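Local coordinates for putative invasin (Yersinia pseudotuberculosis IP 31758, PDB 5N40), which is an adhesin of the invasin family that probably attaches the bacterium to host surfaces through a C-terminal domain with a C-type lectin-like fold, at residues T220-A225 against G231-T236; N297-Q300 against G304-T307; A115-N118 against A122-L125. The protein carries 1 engineered substitution. All coordinates share one frame; numbering follows the deposited sequence.

Interaction 1 of 3, residues T220-A225 against G231-T236; sequences TSPDSA and GNMAET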
loop_
_atom_site.group_PDB
_atom_site.type_symbol
_atom_site.label_atom_id
_atom_site.label_comp_id
_atom_site.label_asym_id
_atom_site.label_seq_id
_atom_site.Cartn_x
_atom_site.Cartn_y
_atom_site.Cartn_z
ATOM N N THR A 220 19.186 -1.269 8.936
ATOM C CA THR A 220 20.012 -0.680 9.979
ATOM C C THR A 220 19.405 -0.792 11.370
ATOM O O THR A 220 19.944 -0.200 12.313
ATOM C CB THR A 220 20.310 0.788 9.657
ATOM O OG1 THR A 220 19.117 1.478 9.259
ATOM C CG2 THR A 220 21.347 0.888 8.554
ATOM N N SER A 221 18.314 -1.545 11.527
ATOM C CA SER A 221 17.744 -1.826 12.829
ATOM C C SER A 221 17.724 -3.329 13.081
ATOM O O SER A 221 17.419 -4.108 12.169
ATOM C CB SER A 221 16.309 -1.283 12.940
ATOM O OG SER A 221 16.307 0.120 13.108
ATOM N N PRO A 222 18.020 -3.770 14.294
ATOM C CA PRO A 222 17.936 -5.208 14.570
ATOM C C PRO A 222 16.489 -5.668 14.684
ATOM O O PRO A 222 15.592 -4.899 15.049
ATOM C CB PRO A 222 18.682 -5.358 15.894
ATOM C CG PRO A 222 18.529 -4.041 16.563
ATOM C CD PRO A 222 18.414 -2.997 15.482
ATOM N N ASP A 223 16.272 -6.946 14.360
ATOM C CA ASP A 223 14.954 -7.569 14.487
ATOM C C ASP A 223 14.790 -7.999 15.938
ATOM O O ASP A 223 14.960 -9.165 16.305
ATOM C CB ASP A 223 14.802 -8.743 13.528
ATOM C CG ASP A 223 13.405 -9.353 13.570
ATOM O OD1 ASP A 223 12.478 -8.707 14.106
ATOM O OD2 ASP A 223 13.232 -10.485 13.064
ATOM N N SER A 224 14.483 -7.015 16.774
ATOM C CA SER A 224 14.310 -7.198 18.206
ATOM C C SER A 224 13.073 -6.433 18.641
ATOM O O SER A 224 12.844 -5.312 18.188
ATOM C CB SER A 224 15.522 -6.686 18.990
ATOM O OG SER A 224 15.185 -6.472 20.349
ATOM N N ALA A 225 12.277 -7.034 19.525
ATOM C CA ALA A 225 11.115 -6.327 20.049
ATOM C C ALA A 225 11.508 -5.063 20.808
ATOM O O ALA A 225 10.653 -4.197 21.026
ATOM C CB ALA A 225 10.298 -7.255 20.951
ATOM N N GLY A 231 13.247 -3.764 11.711
ATOM C CA GLY A 231 14.508 -3.984 11.027
ATOM C C GLY A 231 14.797 -5.449 10.755
ATOM O O GLY A 231 14.130 -6.345 11.278
ATOM N N ASN A 232 15.820 -5.678 9.919
ATOM C CA ASN A 232 16.305 -7.027 9.629
ATOM C C ASN A 232 17.826 -7.060 9.592
ATOM O O ASN A 232 18.423 -7.741 8.755
ATOM C CB ASN A 232 15.748 -7.550 8.303
ATOM C CG ASN A 232 16.270 -6.778 7.109
ATOM O OD1 ASN A 232 16.364 -5.550 7.148
ATOM N ND2 ASN A 232 16.621 -7.491 6.039
ATOM N N MET A 233 18.471 -6.340 10.504
ATOM C CA MET A 233 19.928 -6.303 10.537
ATOM C C MET A 233 20.485 -7.718 10.665
ATOM O O MET A 233 19.909 -8.568 11.344
ATOM C CB MET A 233 20.401 -5.442 11.709
ATOM C CG MET A 233 21.906 -5.306 11.845
ATOM S SD MET A 233 22.373 -4.394 13.323
ATOM C CE MET A 233 21.561 -2.833 12.964
ATOM N N ALA A 234 21.613 -7.968 9.999
ATOM C CA ALA A 234 22.288 -9.257 10.134
ATOM C C ALA A 234 22.610 -9.536 11.597
ATOM O O ALA A 234 23.245 -8.722 12.273
ATOM C CB ALA A 234 23.572 -9.277 9.309
ATOM N N GLU A 235 22.187 -10.705 12.083
ATOM C CA GLU A 235 22.480 -11.073 13.465
ATOM C C GLU A 235 23.945 -11.453 13.628
ATOM O O GLU A 235 24.555 -11.166 14.665
ATOM C CB GLU A 235 21.598 -12.237 13.907
ATOM C CG GLU A 235 20.113 -11.920 13.978
ATOM C CD GLU A 235 19.742 -10.977 15.113
ATOM O OE1 GLU A 235 20.565 -10.779 16.032
ATOM O OE2 GLU A 235 18.618 -10.430 15.085
ATOM N N THR A 236 24.493 -12.153 12.637
ATOM C CA THR A 236 25.906 -12.494 12.565
ATOM C C THR A 236 26.376 -12.335 11.125
ATOM O O THR A 236 25.577 -12.344 10.185
ATOM C CB THR A 236 26.180 -13.938 13.027
ATOM O OG1 THR A 236 25.555 -14.860 12.123
ATOM C CG2 THR A 236 25.647 -14.182 14.431
HETATM O O HOH W 1 13.024 -4.380 14.587
HETATM O O HOH W 2 17.691 -9.889 17.373
HETATM O O HOH W 3 18.362 -8.439 13.500
#

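Interaction 2 of 3, residues N297-Q300 against G304-T307; sequences NQIQ and GWPT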
loop_
_atom_site.group_PDB
_atom_site.type_symbol
_atom_site.label_atom_id
_atom_site.label_comp_id
_atom_site.label_asym_id
_atom_site.label_seq_id
_atom_site.Cartn_x
_atom_site.Cartn_y
_atom_site.Cartn_z
ATOM N N ASN A 297 31.748 0.766 3.196
ATOM C CA ASN A 297 30.634 0.963 4.123
ATOM C C ASN A 297 29.465 0.021 3.864
ATOM O O ASN A 297 28.340 0.275 4.331
ATOM C CB ASN A 297 30.131 2.407 4.116
ATOM C CG ASN A 297 29.457 2.776 5.415
ATOM O OD1 ASN A 297 29.837 2.281 6.474
ATOM N ND2 ASN A 297 28.446 3.634 5.345
ATOM N N GLN A 298 29.690 -1.073 3.139
ATOM C CA GLN A 298 28.645 -2.074 2.998
ATOM C C GLN A 298 28.435 -2.872 4.278
ATOM O O GLN A 298 27.432 -3.584 4.386
ATOM C CB GLN A 298 28.964 -2.984 1.807
ATOM C CG GLN A 298 28.709 -2.272 0.474
ATOM C CD GLN A 298 29.046 -3.093 -0.745
ATOM O OE1 GLN A 298 28.157 -3.494 -1.501
ATOM N NE2 GLN A 298 30.335 -3.321 -0.969
ATOM N N ILE A 299 29.317 -2.738 5.269
ATOM C CA ILE A 299 28.980 -3.227 6.601
ATOM C C ILE A 299 27.679 -2.585 7.060
ATOM O O ILE A 299 26.865 -3.225 7.736
ATOM C CB ILE A 299 30.139 -2.961 7.581
ATOM C CG1 ILE A 299 31.332 -3.885 7.263
ATOM C CG2 ILE A 299 29.702 -3.147 9.028
ATOM C CD1 ILE A 299 31.077 -5.360 7.531
ATOM N N GLN A 300 27.444 -1.333 6.667
ATOM C CA GLN A 300 26.190 -0.646 6.957
ATOM C C GLN A 300 25.131 -0.880 5.880
ATOM O O GLN A 300 23.984 -1.224 6.198
ATOM C CB GLN A 300 26.446 0.858 7.125
ATOM C CG GLN A 300 25.199 1.659 7.541
ATOM C CD GLN A 300 25.324 3.147 7.238
ATOM O OE1 GLN A 300 26.293 3.795 7.627
ATOM N NE2 GLN A 300 24.335 3.692 6.540
ATOM N N GLY A 304 23.663 -3.700 7.611
ATOM C CA GLY A 304 22.976 -2.813 8.520
ATOM C C GLY A 304 23.738 -2.398 9.764
ATOM O O GLY A 304 23.215 -1.593 10.540
ATOM N N TRP A 305 24.959 -2.887 9.982
ATOM C CA TRP A 305 25.633 -2.567 11.241
ATOM C C TRP A 305 26.039 -1.091 11.275
ATOM O O TRP A 305 26.406 -0.527 10.241
ATOM C CB TRP A 305 26.872 -3.437 11.444
ATOM C CG TRP A 305 26.580 -4.887 11.591
ATOM C CD1 TRP A 305 25.403 -5.516 11.330
ATOM C CD2 TRP A 305 27.493 -5.904 12.022
ATOM N NE1 TRP A 305 25.520 -6.861 11.579
ATOM C CE2 TRP A 305 26.797 -7.126 12.001
ATOM C CE3 TRP A 305 28.829 -5.895 12.426
ATOM C CZ2 TRP A 305 27.387 -8.331 12.375
ATOM C CZ3 TRP A 305 29.420 -7.100 12.791
ATOM C CH2 TRP A 305 28.698 -8.296 12.765
ATOM N N PRO A 306 25.979 -0.440 12.442
ATOM C CA PRO A 306 26.349 0.984 12.530
ATOM C C PRO A 306 27.860 1.157 12.470
ATOM O O PRO A 306 28.593 0.537 13.245
ATOM C CB PRO A 306 25.801 1.406 13.897
ATOM C CG PRO A 306 25.839 0.145 14.701
ATOM C CD PRO A 306 25.531 -0.970 13.742
ATOM N N THR A 307 28.322 2.041 11.583
ATOM C CA THR A 307 29.751 2.141 11.291
ATOM C C THR A 307 30.354 3.515 11.573
ATOM O O THR A 307 31.540 3.721 11.280
ATOM C CB THR A 307 30.022 1.768 9.829
ATOM O OG1 THR A 307 29.286 2.641 8.967
ATOM C CG2 THR A 307 29.649 0.319 9.556
#

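Interaction 3 of 3, residues A115-N118 against A122-L125; sequences ARKN and AISL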
loop_
_atom_site.group_PDB
_atom_site.type_symbol
_atom_site.label_atom_id
_atom_site.label_comp_id
_atom_site.label_asym_id
_atom_site.label_seq_id
_atom_site.Cartn_x
_atom_site.Cartn_y
_atom_site.Cartn_z
ATOM N N ALA A 115 2.437 -9.748 5.979
ATOM C CA ALA A 115 2.256 -8.361 6.384
ATOM C C ALA A 115 3.568 -7.652 6.672
ATOM O O ALA A 115 3.570 -6.421 6.761
ATOM C CB ALA A 115 1.358 -8.274 7.618
ATOM N N ARG A 116 4.671 -8.387 6.813
ATOM C CA ARG A 116 5.956 -7.796 7.166
ATOM C C ARG A 116 7.036 -8.393 6.283
ATOM O O ARG A 116 7.254 -9.609 6.302
ATOM C CB ARG A 116 6.287 -8.029 8.642
ATOM C CG ARG A 116 7.643 -7.465 9.047
ATOM C CD ARG A 116 7.942 -7.682 10.512
ATOM N NE ARG A 116 9.282 -7.202 10.809
ATOM C CZ ARG A 116 10.020 -7.589 11.844
ATOM N NH1 ARG A 116 9.552 -8.488 12.705
ATOM N NH2 ARG A 116 11.233 -7.085 12.003
ATOM N N LYS A 117 7.709 -7.541 5.518
ATOM C CA LYS A 117 8.818 -7.965 4.680
ATOM C C LYS A 117 9.942 -6.950 4.843
ATOM O O LYS A 117 9.870 -6.047 5.683
ATOM C CB LYS A 117 8.381 -8.119 3.216
ATOM C CG LYS A 117 7.302 -9.174 2.978
ATOM C CD LYS A 117 7.125 -9.455 1.480
ATOM C CE LYS A 117 6.002 -10.467 1.210
ATOM N NZ LYS A 117 5.879 -10.867 -0.234
ATOM N N ASN A 118 10.996 -7.118 4.053
ATOM C CA ASN A 118 12.153 -6.237 4.086
ATOM C C ASN A 118 12.058 -5.210 2.969
ATOM O O ASN A 118 11.548 -5.496 1.882
ATOM C CB ASN A 118 13.458 -7.023 3.927
ATOM C CG ASN A 118 13.598 -8.137 4.940
ATOM O OD1 ASN A 118 13.293 -7.961 6.120
ATOM N ND2 ASN A 118 14.052 -9.305 4.480
ATOM N N ALA A 122 8.398 -6.891 -2.126
ATOM C CA ALA A 122 7.058 -6.391 -2.407
ATOM C C ALA A 122 6.029 -7.251 -1.692
ATOM O O ALA A 122 6.101 -8.484 -1.741
ATOM C CB ALA A 122 6.770 -6.378 -3.911
ATOM N N ILE A 123 5.080 -6.596 -1.039
ATOM C CA ILE A 123 3.945 -7.269 -0.419
ATOM C C ILE A 123 2.796 -7.298 -1.420
ATOM O O ILE A 123 2.486 -6.283 -2.062
ATOM C CB ILE A 123 3.531 -6.563 0.884
ATOM C CG1 ILE A 123 4.572 -6.812 1.970
ATOM C CG2 ILE A 123 2.160 -7.060 1.374
ATOM C CD1 ILE A 123 4.385 -5.958 3.220
ATOM N N SER A 124 2.169 -8.461 -1.556
ATOM C CA SER A 124 1.003 -8.616 -2.415
ATOM C C SER A 124 -0.246 -8.333 -1.589
ATOM O O SER A 124 -0.523 -9.038 -0.616
ATOM C CB SER A 124 0.949 -10.021 -3.010
ATOM O OG SER A 124 -0.112 -10.135 -3.945
ATOM N N LEU A 125 -0.984 -7.298 -1.970
ATOM C CA LEU A 125 -2.159 -6.842 -1.240
ATOM C C LEU A 125 -3.375 -7.060 -2.123
ATOM O O LEU A 125 -3.415 -6.567 -3.256
ATOM C CB LEU A 125 -2.018 -5.365 -0.854
ATOM C CG LEU A 125 -3.072 -4.715 0.050
ATOM C CD1 LEU A 125 -2.481 -3.474 0.695
ATOM C CD2 LEU A 125 -4.344 -4.357 -0.701
#

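Interaction 1 of 3, residues T220-A225 against G231-T236
S221 and P222 meet G231 and M233 where the chain runs from the Ig-like strand 209-217 into the C-type lectin-like fold of the adhesion domain. The tight part centres on the carbonyl of S221. Its O accepts a hydrogen bond from M233 N at 3.0 Å, fairly straight (154° at the hydrogen) but with the donor tilted 32° from the carbonyl plane. The same O receives a CA-H...O contact from G231 CA at 3.1 Å; with no side chain on G231, the carbonyl lies directly against the backbone. Beside it a water donates to P222 O and accepts from G231 N. M233 runs out with CG anti to its backbone N (chi1 -179°), then bends at the thioether, bringing CE to 3.2 Å from T220 O and 4.0 Å from P222 CD. The methionine and proline lie side by side, and W267 touches both.

Around the exposed D223 and E235 the two segments meet mostly through water. One water joins D223 O to E235 OE2. Another accepts from D223 N and donates to both M233 O and E235 OE2, so E235 OE2 is held by two waters while E235 OE1 forms a salt bridge with R246. D223, centre of an inverse gamma turn, sends OD1 into salt bridges with R116 and R153, and its CB rests 3.4 Å from G231 O.

Interaction 2 of 3, residues N297-Q300 against G304-T307
N297, at the N-cap of the short helix 298-301, is joined side chain to side chain with T307 of the loop that follows the helix, in the C-type lectin-like domain. Among the side-chain hydrogen bonds, T307 OG1 donates to N297 OD1 at 2.6 Å, in the carbonyl plane and on a lone pair. T307 chi1 of 59° sets OG1 between its own backbone N and carbonyl carbon, facing that amide. The other end of the amide is also held: N297 ND2 donates to Q300 OE1 at 3.1 Å, approaching from above the glutamine carbonyl plane, which fixes the rotation of the asparagine although its side chain makes no capping bond.

Backbone bonds close the turn. W305 N donates to I299 O at 3.0 Å, and G304 N gives a weak bond to Q300 O; G304 leaves the helical conformation with a positive phi of 88°.

The apolar contacts run through I299. Its branch methyl CG2 touches W305 CB at 3.7 Å, while the indole leads away and bonds A234 O through NE1. That same I299 CG2 lies 3.5 Å from T307 CG2.

Interaction 3 of 3, residues A115-N118 against A122-L125
K117 lays its extended side chain across I123, with CG and CD each 3.7 Å from I123 CG1. The two side chains pass at a slant, and the lysine methylenes continue past the isoleucine toward the backbone of A122. With chi1 at -62° CG lies anti to the carbonyl carbon, and the chain stays straight from there, which carries NZ along I123 to the carbonyl of A122, where NZ donates to A122 O at 2.8 Å, a bond whose C=O...N angle is 145° and whose donor is tilted 23° from the carbonyl plane. The ammonium also forms a salt bridge with D113, so a carboxylate and a backbone carbonyl share it.

This contact bridges the two sheets of a bacterial Ig-like beta sandwich and is no strand pairing: the CA atoms of K117 and I123, the nearest pair, are 7.1 Å apart. Strand 116-118 is the edge of one sheet, where K117 bonds through its backbone to T215 and N217 of strand 209-217. Strand 123-131 belongs to the other sheet, with I123 bonded through its backbone to V188. The buried I123 points toward the first sheet and also packs on V214 and F216 there. R116 points away from the 122-125 side and gives its NE to N217 OD1. At the exposed margin, I123 CD1 approaches A115 O to 3.7 Å.

In the fold
From the N terminus, interaction 3 comes first, closing the short connection 119-121 between strands 116-118 and 123-131 and joining the two sheets of the Ig-like domain. Interaction 1 then closes 226-230, in the loop between strands 209-217 and 236-239, and interaction 2 closes 301-303, the last residue of helix 298-301 and the turn after it. The three follow in series, none enclosing or crossing another. In space interaction 1 is the intermediary: it meets interaction 3 through the R116-D223 salt bridge, which ties the edge of the Ig-like domain to the adhesion-domain side, and interaction 2 where M233 packs on G304 and W305. Interactions 2 and 3 do not touch, their nearest atoms being about 11 Å apart.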